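Side-chain contacts in lipid-transfer protein (PDB 6OK1), which is a putative lipid-transfer protein with a thiolase-like fold whose precise function is not established: residues G88-A93 and Q222-V227; V52-D57 and H346-I351; Y163-E168 and E315-I320; R157-E162 and E168-V173; G271-Q276 and V380-L385. One frame throughout, in Å; residues are numbered along the deposited sequence.

Interaction 1 (G88-A93 and Q222-V227)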
# COMPACT_ATOMS: atom_id res chain seq x y z
N GLY A 88 1.43 11.41 5.84
CA GLY A 88 0.83 11.15 4.54
C GLY A 88 -0.58 10.59 4.62
O GLY A 88 -1.41 10.89 3.76
N THR A 89 -0.89 9.78 5.65
CA THR A 89 -2.25 9.27 5.74
C THR A 89 -3.23 10.41 5.95
O THR A 89 -4.33 10.42 5.39
CB THR A 89 -2.42 8.22 6.85
OG1 THR A 89 -2.30 8.82 8.14
CG2 THR A 89 -1.46 7.05 6.68
N VAL A 90 -2.81 11.42 6.72
CA VAL A 90 -3.65 12.58 6.93
C VAL A 90 -3.72 13.45 5.67
O VAL A 90 -4.77 14.02 5.37
CB VAL A 90 -3.16 13.37 8.15
CG1 VAL A 90 -3.98 14.66 8.31
CG2 VAL A 90 -3.29 12.51 9.41
N GLN A 91 -2.61 13.60 4.93
CA GLN A 91 -2.68 14.26 3.63
C GLN A 91 -3.72 13.59 2.74
O GLN A 91 -4.55 14.27 2.11
CB GLN A 91 -1.34 14.28 2.92
CG GLN A 91 -1.39 15.16 1.68
CD GLN A 91 -0.23 14.95 0.77
OE1 GLN A 91 0.07 13.81 0.41
NE2 GLN A 91 0.43 16.02 0.38
N GLN A 92 -3.67 12.25 2.65
CA GLN A 92 -4.65 11.50 1.87
C GLN A 92 -6.07 11.89 2.25
O GLN A 92 -6.89 12.21 1.39
CB GLN A 92 -4.43 10.00 2.07
CG GLN A 92 -3.27 9.42 1.29
CD GLN A 92 -3.63 9.21 -0.16
OE1 GLN A 92 -4.72 8.71 -0.47
NE2 GLN A 92 -2.78 9.64 -1.06
N ALA A 93 -6.36 11.88 3.54
CA ALA A 93 -7.70 12.19 4.01
C ALA A 93 -8.09 13.62 3.66
O ALA A 93 -9.21 13.88 3.22
CB ALA A 93 -7.77 11.95 5.51
N GLN A 222 -3.78 3.60 17.03
CA GLN A 222 -4.04 5.03 17.00
C GLN A 222 -4.89 5.35 15.78
O GLN A 222 -4.60 4.86 14.68
CB GLN A 222 -2.74 5.84 16.94
CG GLN A 222 -2.92 7.33 16.81
CD GLN A 222 -3.32 7.98 18.13
OE1 GLN A 222 -2.56 7.96 19.10
NE2 GLN A 222 -4.49 8.60 18.14
N ALA A 223 -5.90 6.20 15.96
CA ALA A 223 -6.77 6.60 14.86
C ALA A 223 -7.05 8.10 14.94
O ALA A 223 -6.91 8.72 15.99
CB ALA A 223 -8.10 5.83 14.86
N LEU A 224 -7.38 8.67 13.78
CA LEU A 224 -7.59 10.11 13.60
C LEU A 224 -8.75 10.29 12.63
O LEU A 224 -8.76 9.64 11.59
CB LEU A 224 -6.35 10.79 13.02
CG LEU A 224 -4.99 10.49 13.67
CD1 LEU A 224 -3.86 10.83 12.75
CD2 LEU A 224 -4.83 11.25 14.98
N VAL A 225 -9.70 11.19 12.95
CA VAL A 225 -10.86 11.47 12.11
C VAL A 225 -10.68 12.81 11.42
O VAL A 225 -10.48 13.84 12.08
CB VAL A 225 -12.16 11.47 12.94
CG1 VAL A 225 -13.33 11.92 12.09
CG2 VAL A 225 -12.43 10.09 13.48
N VAL A 226 -10.78 12.81 10.09
CA VAL A 226 -10.59 14.02 9.29
C VAL A 226 -11.92 14.33 8.61
O VAL A 226 -12.55 13.44 8.03
CB VAL A 226 -9.46 13.81 8.26
CG1 VAL A 226 -9.29 15.04 7.32
CG2 VAL A 226 -8.13 13.53 8.98
N VAL A 227 -12.34 15.59 8.68
CA VAL A 227 -13.56 16.06 8.03
C VAL A 227 -13.28 17.42 7.41
O VAL A 227 -12.20 18.00 7.58
CB VAL A 227 -14.74 16.16 9.02
CG1 VAL A 227 -15.11 14.81 9.53
CG2 VAL A 227 -14.38 17.06 10.16
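The 2.9 Å helical bond from Gln92 N to Gly88 O and the next one, from Ala93 N to Thr89 O, hold the turn that presents Val90 and Ala93 to Leu224 and Val226. No hydrogen bond joins the two segments, so the contact itself is apolar and fully buried. Ala93 does most of its work with one atom: its CB lies 3.7 Å from Val226 CB and meets both methyls of that valine, CG2 at 3.8 Å and CG1 at 3.9 Å. The branched side chain is thus met squarely at its fork. One turn earlier, Val90 uses its two branches separately. With CG1 anti to the backbone N (chi1 175°), CG2 stands beside the N and reaches Leu224 CD1 at 3.8 Å, the two side chains crossing at about a right angle; CG1 leans more loosely toward Val226 CG2 at 4.4 Å. Leu224 and Val226 alternate with Val225, which points to the far face of the strand and touches Ala37 of helix 26-40. Beyond the apolar patch, Gln222 folds back so that NE2 donates to Ala223 O, with Ala223 O in the plane of the Gln222 amide. Gln92, on another face of the helix, bonds to Gln92 of the second subunit. With axes 9.1 Å apart and 28° from parallel, helix 86-98 covers one face of strand 219-228 and helix 26-40 the other, consistent with the alpha-beta-alpha-beta-alpha layering of the thiolase fold, helix 86-98 in the buried middle layer and helix 26-40 outside.

Interaction 2 (V52-D57 and H346-I351); sequences VTFTAD and HGMNGI
Phe54 and Met348 are brought together by their torsions: Phe54 CG stands anti to its carbonyl carbon (chi1 -67°), aiming the ring at the start of helix 348-359, while Met348 folds at chi2 (-66°) and again at chi3, laying its sulfur along the rim of that ring. SD is 3.8 Å from Phe54 CE1 and 5.0 Å from the ring centroid, 77° off the ring normal, an edge-on Met-aromatic contact in which the side chains run past each other in opposite directions. CG of Met348 adds a 3.9 Å contact to Phe54 CZ. His346 meets the same rim with its backbone: its carbonyl O lies in the ring plane, 3.6 Å from Phe54 CZ, where the slightly positive C-H edge probably suits an oxygen. His346 CB touches Phe54 CE2 at 3.7 Å, but the imidazole leads away, and NE2 bonds to Glu113 OE2. Gly347, the N-cap between the two contacting residues, starts the helix. Phe54 closes strand 50-54, which lies between strands 75-79 and 104-112; Met348 packs also on Ala86 and Thr89 of helix 86-98 and on Leu224 of strand 219-228, tying strand 50-54 of the N-terminal half to a helix of the C-terminal half.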
# COMPACT_ATOMS: atom_id res chain seq x y z
N VAL A 52 -7.84 5.25 5.64
CA VAL A 52 -6.46 5.33 5.17
C VAL A 52 -5.56 4.65 6.20
O VAL A 52 -5.69 4.89 7.40
CB VAL A 52 -6.02 6.79 4.93
CG1 VAL A 52 -4.63 6.81 4.32
CG2 VAL A 52 -7.02 7.53 4.00
N THR A 53 -4.63 3.81 5.74
CA THR A 53 -3.64 3.26 6.67
C THR A 53 -2.32 3.07 5.93
O THR A 53 -2.13 3.60 4.83
CB THR A 53 -4.17 1.97 7.34
OG1 THR A 53 -3.25 1.53 8.34
CG2 THR A 53 -4.38 0.85 6.35
N PHE A 54 -1.39 2.38 6.57
CA PHE A 54 -0.07 2.09 6.03
C PHE A 54 -0.12 0.84 5.15
O PHE A 54 -0.91 -0.07 5.39
CB PHE A 54 0.94 1.82 7.15
CG PHE A 54 1.29 3.01 8.05
CD1 PHE A 54 0.42 4.10 8.27
CD2 PHE A 54 2.49 2.97 8.75
CE1 PHE A 54 0.78 5.12 9.15
CE2 PHE A 54 2.85 4.01 9.63
CZ PHE A 54 2.01 5.07 9.81
N THR A 55 0.82 0.74 4.21
CA THR A 55 0.86 -0.46 3.37
C THR A 55 0.98 -1.73 4.21
O THR A 55 0.35 -2.76 3.89
CB THR A 55 2.00 -0.38 2.35
OG1 THR A 55 3.21 0.03 3.00
CG2 THR A 55 1.70 0.61 1.33
N ALA A 56 1.75 -1.69 5.29
CA ALA A 56 2.06 -2.88 6.09
C ALA A 56 0.99 -3.23 7.10
O ALA A 56 1.07 -4.31 7.71
CB ALA A 56 3.40 -2.72 6.84
N ASP A 57 0.01 -2.36 7.31
CA ASP A 57 -1.03 -2.64 8.28
C ASP A 57 -1.87 -3.83 7.83
O ASP A 57 -2.32 -3.88 6.69
CB ASP A 57 -1.91 -1.42 8.50
CG ASP A 57 -2.66 -1.51 9.81
OD1 ASP A 57 -3.62 -2.31 9.86
OD2 ASP A 57 -2.28 -0.87 10.81
N HIS A 346 4.69 4.29 15.16
CA HIS A 346 5.17 4.74 13.86
C HIS A 346 4.64 6.14 13.52
O HIS A 346 4.21 6.40 12.39
CB HIS A 346 4.80 3.72 12.78
CG HIS A 346 5.48 2.40 12.95
ND1 HIS A 346 5.49 1.43 11.97
CD2 HIS A 346 6.17 1.87 14.00
CE1 HIS A 346 6.16 0.37 12.40
NE2 HIS A 346 6.58 0.62 13.63
N GLY A 347 4.70 7.04 14.52
CA GLY A 347 4.44 8.46 14.34
C GLY A 347 3.00 8.89 14.53
O GLY A 347 2.73 10.08 14.74
N MET A 348 2.06 7.94 14.47
CA MET A 348 0.65 8.31 14.51
C MET A 348 0.26 8.95 15.83
O MET A 348 -0.55 9.89 15.86
CB MET A 348 -0.20 7.08 14.23
CG MET A 348 -0.03 6.57 12.83
SD MET A 348 -0.65 7.71 11.53
CE MET A 348 -2.39 7.30 11.49
N ASN A 349 0.81 8.45 16.95
CA ASN A 349 0.52 9.06 18.23
C ASN A 349 1.10 10.47 18.35
O ASN A 349 0.56 11.27 19.11
CB ASN A 349 1.00 8.16 19.39
CG ASN A 349 2.48 7.77 19.28
OD1 ASN A 349 2.95 7.41 18.22
ND2 ASN A 349 3.19 7.80 20.41
N GLY A 350 2.11 10.81 17.56
CA GLY A 350 2.59 12.18 17.54
C GLY A 350 1.61 13.13 16.88
O GLY A 350 1.49 14.29 17.28
N ILE A 351 0.92 12.67 15.84
CA ILE A 351 -0.11 13.52 15.24
C ILE A 351 -1.20 13.80 16.27
O ILE A 351 -1.68 14.92 16.38
CB ILE A 351 -0.68 12.86 13.96
CG1 ILE A 351 0.45 12.61 12.94
CG2 ILE A 351 -1.73 13.75 13.33
CD1 ILE A 351 0.05 11.79 11.70

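Interaction 3 (Y163-E168 and E315-I320)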
# COMPACT_ATOMS: atom_id res chain seq x y z
N TYR A 163 29.92 18.28 11.62
CA TYR A 163 29.45 19.41 12.42
C TYR A 163 29.94 19.42 13.86
O TYR A 163 29.63 20.36 14.60
CB TYR A 163 27.91 19.41 12.40
CG TYR A 163 27.33 19.64 11.03
CD1 TYR A 163 27.77 20.70 10.24
CD2 TYR A 163 26.36 18.79 10.51
CE1 TYR A 163 27.25 20.92 9.01
CE2 TYR A 163 25.82 19.02 9.25
CZ TYR A 163 26.27 20.09 8.51
OH TYR A 163 25.76 20.33 7.26
N GLY A 164 30.67 18.39 14.27
CA GLY A 164 31.20 18.35 15.61
C GLY A 164 30.18 18.07 16.69
O GLY A 164 30.45 18.32 17.86
N ALA A 165 29.00 17.58 16.32
CA ALA A 165 28.06 17.10 17.31
C ALA A 165 28.63 15.87 17.98
O ALA A 165 29.41 15.11 17.38
CB ALA A 165 26.72 16.76 16.66
N THR A 166 28.24 15.68 19.24
CA THR A 166 28.72 14.60 20.07
C THR A 166 27.54 13.73 20.51
O THR A 166 26.38 14.09 20.35
CB THR A 166 29.42 15.13 21.33
OG1 THR A 166 28.45 15.71 22.20
CG2 THR A 166 30.47 16.18 20.97
N SER A 167 27.88 12.63 21.16
CA SER A 167 26.84 11.78 21.73
C SER A 167 25.97 12.55 22.73
O SER A 167 24.77 12.32 22.80
CB SER A 167 27.45 10.56 22.39
OG SER A 167 26.46 9.73 22.99
N GLU A 168 26.56 13.45 23.51
CA GLU A 168 25.74 14.20 24.46
C GLU A 168 24.72 15.07 23.76
O GLU A 168 23.64 15.32 24.31
CB GLU A 168 26.63 15.04 25.39
CG GLU A 168 27.34 14.19 26.41
CD GLU A 168 28.07 15.00 27.47
OE1 GLU A 168 28.44 16.15 27.17
OE2 GLU A 168 28.25 14.49 28.59
N GLU A 315 23.91 23.56 13.20
CA GLU A 315 23.76 24.22 14.48
C GLU A 315 22.59 23.71 15.32
O GLU A 315 22.27 24.32 16.35
CB GLU A 315 23.65 25.74 14.24
CG GLU A 315 24.84 26.22 13.44
CD GLU A 315 25.07 27.71 13.51
OE1 GLU A 315 24.14 28.44 13.88
OE2 GLU A 315 26.20 28.14 13.18
N ALA A 316 21.95 22.60 14.95
CA ALA A 316 20.92 22.03 15.80
C ALA A 316 21.44 21.72 17.19
O ALA A 316 20.70 21.85 18.17
CB ALA A 316 20.34 20.76 15.17
N LYS A 317 22.70 21.30 17.30
CA LYS A 317 23.23 20.99 18.62
C LYS A 317 23.19 22.22 19.51
O LYS A 317 22.93 22.13 20.72
CB LYS A 317 24.66 20.46 18.51
CG LYS A 317 25.67 21.49 17.98
CD LYS A 317 27.03 20.82 17.72
CE LYS A 317 28.05 21.81 17.14
NZ LYS A 317 28.34 22.88 18.14
N ASP A 318 23.41 23.39 18.92
CA ASP A 318 23.38 24.64 19.68
C ASP A 318 21.95 25.06 20.01
O ASP A 318 21.67 25.49 21.14
CB ASP A 318 24.10 25.72 18.88
CG ASP A 318 25.49 25.30 18.48
OD1 ASP A 318 26.28 24.96 19.38
OD2 ASP A 318 25.81 25.28 17.28
N PHE A 319 21.03 24.92 19.05
CA PHE A 319 19.62 25.18 19.28
C PHE A 319 19.09 24.35 20.43
O PHE A 319 18.35 24.86 21.29
CB PHE A 319 18.85 24.90 17.98
CG PHE A 319 17.39 25.27 18.00
CD1 PHE A 319 16.99 26.56 17.73
CD2 PHE A 319 16.42 24.31 18.24
CE1 PHE A 319 15.65 26.90 17.73
CE2 PHE A 319 15.08 24.64 18.23
CZ PHE A 319 14.69 25.93 17.98
N ILE A 320 19.49 23.07 20.50
CA ILE A 320 19.00 22.18 21.55
C ILE A 320 19.66 22.51 22.89
O ILE A 320 19.00 22.57 23.94
CB ILE A 320 19.24 20.72 21.16
CG1 ILE A 320 18.39 20.41 19.91
CG2 ILE A 320 18.93 19.77 22.32
CD1 ILE A 320 18.71 19.04 19.28
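Tyr163 and Ala165 approach the first turn of helix 316-321 where their own chain changes direction: helix 148-163 ends at Tyr163, Gly164 turns the chain with a positive phi of 73°, and Ala165 runs extended into the next helix. On the other segment Glu315 is the N-cap of helix 316-321, and the CA atoms of Ala165 and Lys317 come within 6.3 Å. Lys317 carries nearly the whole contact with its aliphatic chain. Its CG sits between the backbone N and the carbonyl carbon (chi1 65°), which sends the straight run from CB to CE across the turn. CD packs 3.9 Å from Ala165 CA and 4.2 Å from Ala165 CB; CE comes 3.3 Å from Tyr163 O at the helix end, a C-H...O approach probably helped by the polarising ammonium group next to CE. This links the helical excursion between strands 104-112 and 219-228 of the thiolase-like fold to the C-terminal half. A bend at chi4 then turns the ammonium group back to its own helix, where NZ makes a salt bridge to Asp318 OD1 at 3.2 Å on the syn side of the carboxylate. Thr166 caps helix 167-182 with OG1, though the bond from Glu168 N is weak at 3.2 Å and well bent; Thr166 N is held in turn by Asp169 OD2.

Interaction 4 (R157-E162 and E168-V173)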
# COMPACT_ATOMS: atom_id res chain seq x y z
N ARG A 157 27.02 9.18 12.39
CA ARG A 157 28.47 9.28 12.48
C ARG A 157 29.00 10.35 11.55
O ARG A 157 29.94 11.07 11.89
CB ARG A 157 29.14 7.94 12.17
CG ARG A 157 30.67 7.96 12.28
CD ARG A 157 31.14 8.17 13.74
NE ARG A 157 32.59 8.32 13.87
CZ ARG A 157 33.28 9.45 13.65
NH1 ARG A 157 32.66 10.57 13.25
NH2 ARG A 157 34.60 9.45 13.81
N ARG A 158 28.43 10.44 10.35
CA ARG A 158 28.88 11.46 9.40
C ARG A 158 28.45 12.85 9.83
O ARG A 158 29.18 13.83 9.64
CB ARG A 158 28.35 11.13 8.00
CG ARG A 158 28.87 12.09 6.91
CD ARG A 158 30.32 11.80 6.54
NE ARG A 158 30.85 12.91 5.73
CZ ARG A 158 32.02 12.88 5.10
NH1 ARG A 158 32.79 11.80 5.15
NH2 ARG A 158 32.42 13.95 4.40
N TYR A 159 27.26 12.97 10.44
CA TYR A 159 26.82 14.26 10.95
C TYR A 159 27.75 14.76 12.06
O TYR A 159 28.09 15.95 12.12
CB TYR A 159 25.37 14.14 11.43
CG TYR A 159 24.77 15.43 11.94
CD1 TYR A 159 24.97 15.83 13.25
CD2 TYR A 159 23.99 16.23 11.13
CE1 TYR A 159 24.44 17.01 13.73
CE2 TYR A 159 23.45 17.42 11.60
CZ TYR A 159 23.69 17.80 12.91
OH TYR A 159 23.16 18.98 13.44
N MET A 160 28.19 13.84 12.92
CA MET A 160 29.17 14.20 13.95
C MET A 160 30.46 14.68 13.33
O MET A 160 31.07 15.66 13.79
CB MET A 160 29.48 12.99 14.82
CG MET A 160 28.33 12.53 15.69
SD MET A 160 28.61 10.91 16.44
CE MET A 160 29.95 11.24 17.58
N HIS A 161 30.93 13.98 12.30
CA HIS A 161 32.16 14.36 11.61
C HIS A 161 32.05 15.76 11.02
O HIS A 161 32.96 16.59 11.17
CB HIS A 161 32.44 13.35 10.50
CG HIS A 161 33.54 13.75 9.58
ND1 HIS A 161 34.87 13.59 9.90
CD2 HIS A 161 33.51 14.30 8.34
CE1 HIS A 161 35.62 14.04 8.90
NE2 HIS A 161 34.82 14.48 7.95
N GLU A 162 30.96 16.04 10.32
CA GLU A 162 30.89 17.31 9.60
C GLU A 162 30.64 18.48 10.53
O GLU A 162 31.13 19.59 10.26
CB GLU A 162 29.82 17.23 8.52
CG GLU A 162 30.16 16.17 7.50
CD GLU A 162 29.18 16.10 6.35
OE1 GLU A 162 28.16 16.81 6.36
OE2 GLU A 162 29.46 15.31 5.43
N GLU A 168 26.56 13.45 23.51
CA GLU A 168 25.74 14.20 24.46
C GLU A 168 24.72 15.07 23.76
O GLU A 168 23.64 15.32 24.31
CB GLU A 168 26.63 15.04 25.39
CG GLU A 168 27.34 14.19 26.41
CD GLU A 168 28.07 15.00 27.47
OE1 GLU A 168 28.44 16.15 27.17
OE2 GLU A 168 28.25 14.49 28.59
N ASP A 169 25.05 15.59 22.56
CA ASP A 169 24.06 16.37 21.81
C ASP A 169 22.85 15.51 21.45
O ASP A 169 21.70 15.94 21.59
CB ASP A 169 24.70 16.96 20.55
CG ASP A 169 25.76 17.97 20.88
OD1 ASP A 169 25.50 18.80 21.77
OD2 ASP A 169 26.85 17.92 20.27
N PHE A 170 23.09 14.27 21.00
CA PHE A 170 21.97 13.36 20.77
C PHE A 170 21.25 13.04 22.08
O PHE A 170 20.01 12.92 22.11
CB PHE A 170 22.47 12.07 20.11
CG PHE A 170 23.18 12.28 18.79
CD1 PHE A 170 22.84 13.31 17.93
CD2 PHE A 170 24.22 11.42 18.41
CE1 PHE A 170 23.49 13.48 16.72
CE2 PHE A 170 24.89 11.60 17.20
CZ PHE A 170 24.52 12.61 16.35
N GLY A 171 22.01 12.89 23.16
CA GLY A 171 21.42 12.59 24.45
C GLY A 171 20.47 13.65 24.94
O GLY A 171 19.47 13.34 25.61
N ARG A 172 20.74 14.92 24.62
CA ARG A 172 19.82 15.97 25.07
C ARG A 172 18.44 15.78 24.50
O ARG A 172 17.45 16.18 25.13
CB ARG A 172 20.39 17.35 24.72
CG ARG A 172 21.26 17.86 25.83
CD ARG A 172 21.80 19.27 25.58
NE ARG A 172 23.04 19.19 24.83
CZ ARG A 172 24.23 18.97 25.36
NH1 ARG A 172 24.36 18.82 26.67
NH2 ARG A 172 25.29 18.87 24.59
N VAL A 173 18.34 15.19 23.30
CA VAL A 173 17.05 14.88 22.72
C VAL A 173 16.35 13.83 23.56
O VAL A 173 15.15 13.92 23.83
CB VAL A 173 17.21 14.40 21.27
CG1 VAL A 173 15.86 13.94 20.71
CG2 VAL A 173 17.77 15.48 20.41
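Met160 leaves helix 148-163 with CG anti to its carbonyl carbon (chi1 -68°), and its contact with Phe170 begins beyond CB. CG rests 3.9 Å from both Phe170 CZ and CE2; SD follows, 3.9 Å from CE2 and 5.1 Å from the ring centroid, a Met-aromatic contact that approaches the ring obliquely. The chain bends at chi3, and CE leads away from the ring. Pro208 also touches this side chain. The other side of the approach is Tyr159, whose CD1 stands 4.4 Å from Phe170 CE1 near the plane of the phenylalanine ring. The outer end of the Phe170 ring thus lies between Met160 and Tyr159, joining consecutive helices 148-163 and 167-182 of the helical excursion in this thiolase-like fold, across the short connection between them. Tyr159 OH bonds to Glu306 OE2, and its ring meets Tyr163 edge-to-face. A charged pair rides on the second helix: Arg172 NH2 reaches Asp169 OD1 at 2.8 Å, from above the carboxylate plane. Arg158 NH1 bonds to the backbone of the chain of another protein, which packs along this outer side of helix 148-163.

Interaction 5 (G271-Q276 and V380-L385)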
# COMPACT_ATOMS: atom_id res chain seq x y z
N GLY A 271 13.43 18.36 3.98
CA GLY A 271 13.44 19.73 3.48
C GLY A 271 12.34 19.97 2.47
O GLY A 271 11.70 21.02 2.47
N LEU A 272 12.10 18.98 1.60
CA LEU A 272 11.06 19.10 0.58
C LEU A 272 9.68 19.11 1.21
O LEU A 272 8.80 19.87 0.78
CB LEU A 272 11.22 17.94 -0.41
CG LEU A 272 10.13 17.75 -1.44
CD1 LEU A 272 10.08 18.96 -2.32
CD2 LEU A 272 10.50 16.51 -2.27
N VAL A 273 9.45 18.25 2.21
CA VAL A 273 8.22 18.35 3.01
C VAL A 273 8.05 19.74 3.58
O VAL A 273 6.99 20.36 3.44
CB VAL A 273 8.24 17.30 4.13
CG1 VAL A 273 7.20 17.60 5.19
CG2 VAL A 273 8.02 15.91 3.52
N GLY A 274 9.09 20.25 4.23
CA GLY A 274 8.94 21.54 4.90
C GLY A 274 8.64 22.67 3.94
O GLY A 274 7.82 23.56 4.24
N GLN A 275 9.30 22.68 2.78
CA GLN A 275 9.05 23.72 1.79
C GLN A 275 7.57 23.77 1.41
O GLN A 275 6.97 24.85 1.31
CB GLN A 275 9.91 23.49 0.55
CG GLN A 275 11.39 23.70 0.80
CD GLN A 275 12.26 23.07 -0.28
OE1 GLN A 275 11.78 22.67 -1.35
NE2 GLN A 275 13.56 22.97 0.00
N GLN A 276 6.97 22.59 1.21
CA GLN A 276 5.56 22.53 0.86
C GLN A 276 4.68 22.97 2.02
O GLN A 276 3.68 23.67 1.82
CB GLN A 276 5.19 21.11 0.43
CG GLN A 276 5.84 20.69 -0.83
CD GLN A 276 5.64 19.22 -1.05
OE1 GLN A 276 4.62 18.81 -1.59
NE2 GLN A 276 6.58 18.41 -0.58
N VAL A 380 13.43 7.66 5.36
CA VAL A 380 12.55 7.05 4.36
C VAL A 380 11.80 8.17 3.65
O VAL A 380 11.71 9.29 4.16
CB VAL A 380 11.53 6.08 5.01
CG1 VAL A 380 12.16 4.77 5.43
CG2 VAL A 380 10.83 6.75 6.21
N PRO A 381 11.21 7.88 2.51
CA PRO A 381 10.16 8.78 2.01
C PRO A 381 9.22 9.12 3.14
O PRO A 381 8.75 8.23 3.87
CB PRO A 381 9.47 7.94 0.94
CG PRO A 381 10.49 7.01 0.47
CD PRO A 381 11.33 6.67 1.69
N THR A 382 8.93 10.41 3.28
CA THR A 382 8.37 10.90 4.52
C THR A 382 7.25 11.89 4.23
O THR A 382 6.76 12.02 3.10
CB THR A 382 9.51 11.44 5.41
OG1 THR A 382 9.01 11.69 6.73
CG2 THR A 382 10.16 12.70 4.85
N SER A 383 6.82 12.55 5.29
CA SER A 383 5.65 13.44 5.24
C SER A 383 5.65 14.35 6.45
O SER A 383 6.41 14.16 7.41
CB SER A 383 4.34 12.61 5.14
OG SER A 383 4.26 11.62 6.15
N GLY A 384 4.77 15.36 6.41
CA GLY A 384 4.65 16.30 7.50
C GLY A 384 3.29 16.96 7.47
O GLY A 384 2.58 16.90 6.46
N LEU A 385 2.96 17.61 8.58
CA LEU A 385 1.75 18.41 8.68
C LEU A 385 2.07 19.72 9.37
O LEU A 385 2.95 19.78 10.22
CB LEU A 385 0.66 17.75 9.52
CG LEU A 385 0.21 16.36 9.06
CD1 LEU A 385 -0.54 15.70 10.16
CD2 LEU A 385 -0.61 16.45 7.78
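This is a van der Waals contact of a helix side chain on a strand backbone within the C-terminal half of the thiolase-like fold, made where Val273 of helix 268-281 presses onto strand 382-388. The axes run 29° from parallel and come as close as 7.8 Å, a short distance made possible because Gly384 has no side chain on the face met by the valine. Val273 CG1, anti to the backbone N (chi1 164°), lies 3.5 Å from Gly384 N and 3.7 Å from Gly384 CA. CG2 covers the preceding residue, 3.8 Å from Ser383 CA, and reaches Thr382 CG2 at 4.1 Å. The hydroxyls of the strand are used in other directions: Thr382 OG1 bonds to Gly377 O, and Ser383, pointing away from the helix, bonds through OG to Gly84 O. Leu385 likewise faces away and packs on Cys87 and Val90 of helix 86-98, which places the strand between two helix layers. On a flank of helix 268-281, Leu272 packs on Leu73 of the second subunit. Gln276 curls back along its own helix: NE2 donates to Leu272 O at 3.0 Å, the bond nearly straight at nitrogen, with the donor 59° above the carbonyl plane.

Overall arrangement
From the N terminus, 52-57 opens the longest loop, closed by 346-351 (interaction 2); interactions 1, 3 and 4 all lie within its span. Interaction 1 joins 88-93 to 222-227 and itself encloses interaction 4, the short hairpin-like closure of 157-162 on 168-173. Interaction 3 starts between those two helices and ends at 315-320, so it crosses interactions 1, 4 and 5. Interaction 5, from 271-276 to 380-385, follows interaction 1 in series and crosses interaction 2. Interactions 1, 2 and 5 touch one another around the central sheet, uniting both halves; interactions 3 and 4 form an outlying helical cluster, their centres 6 Å apart.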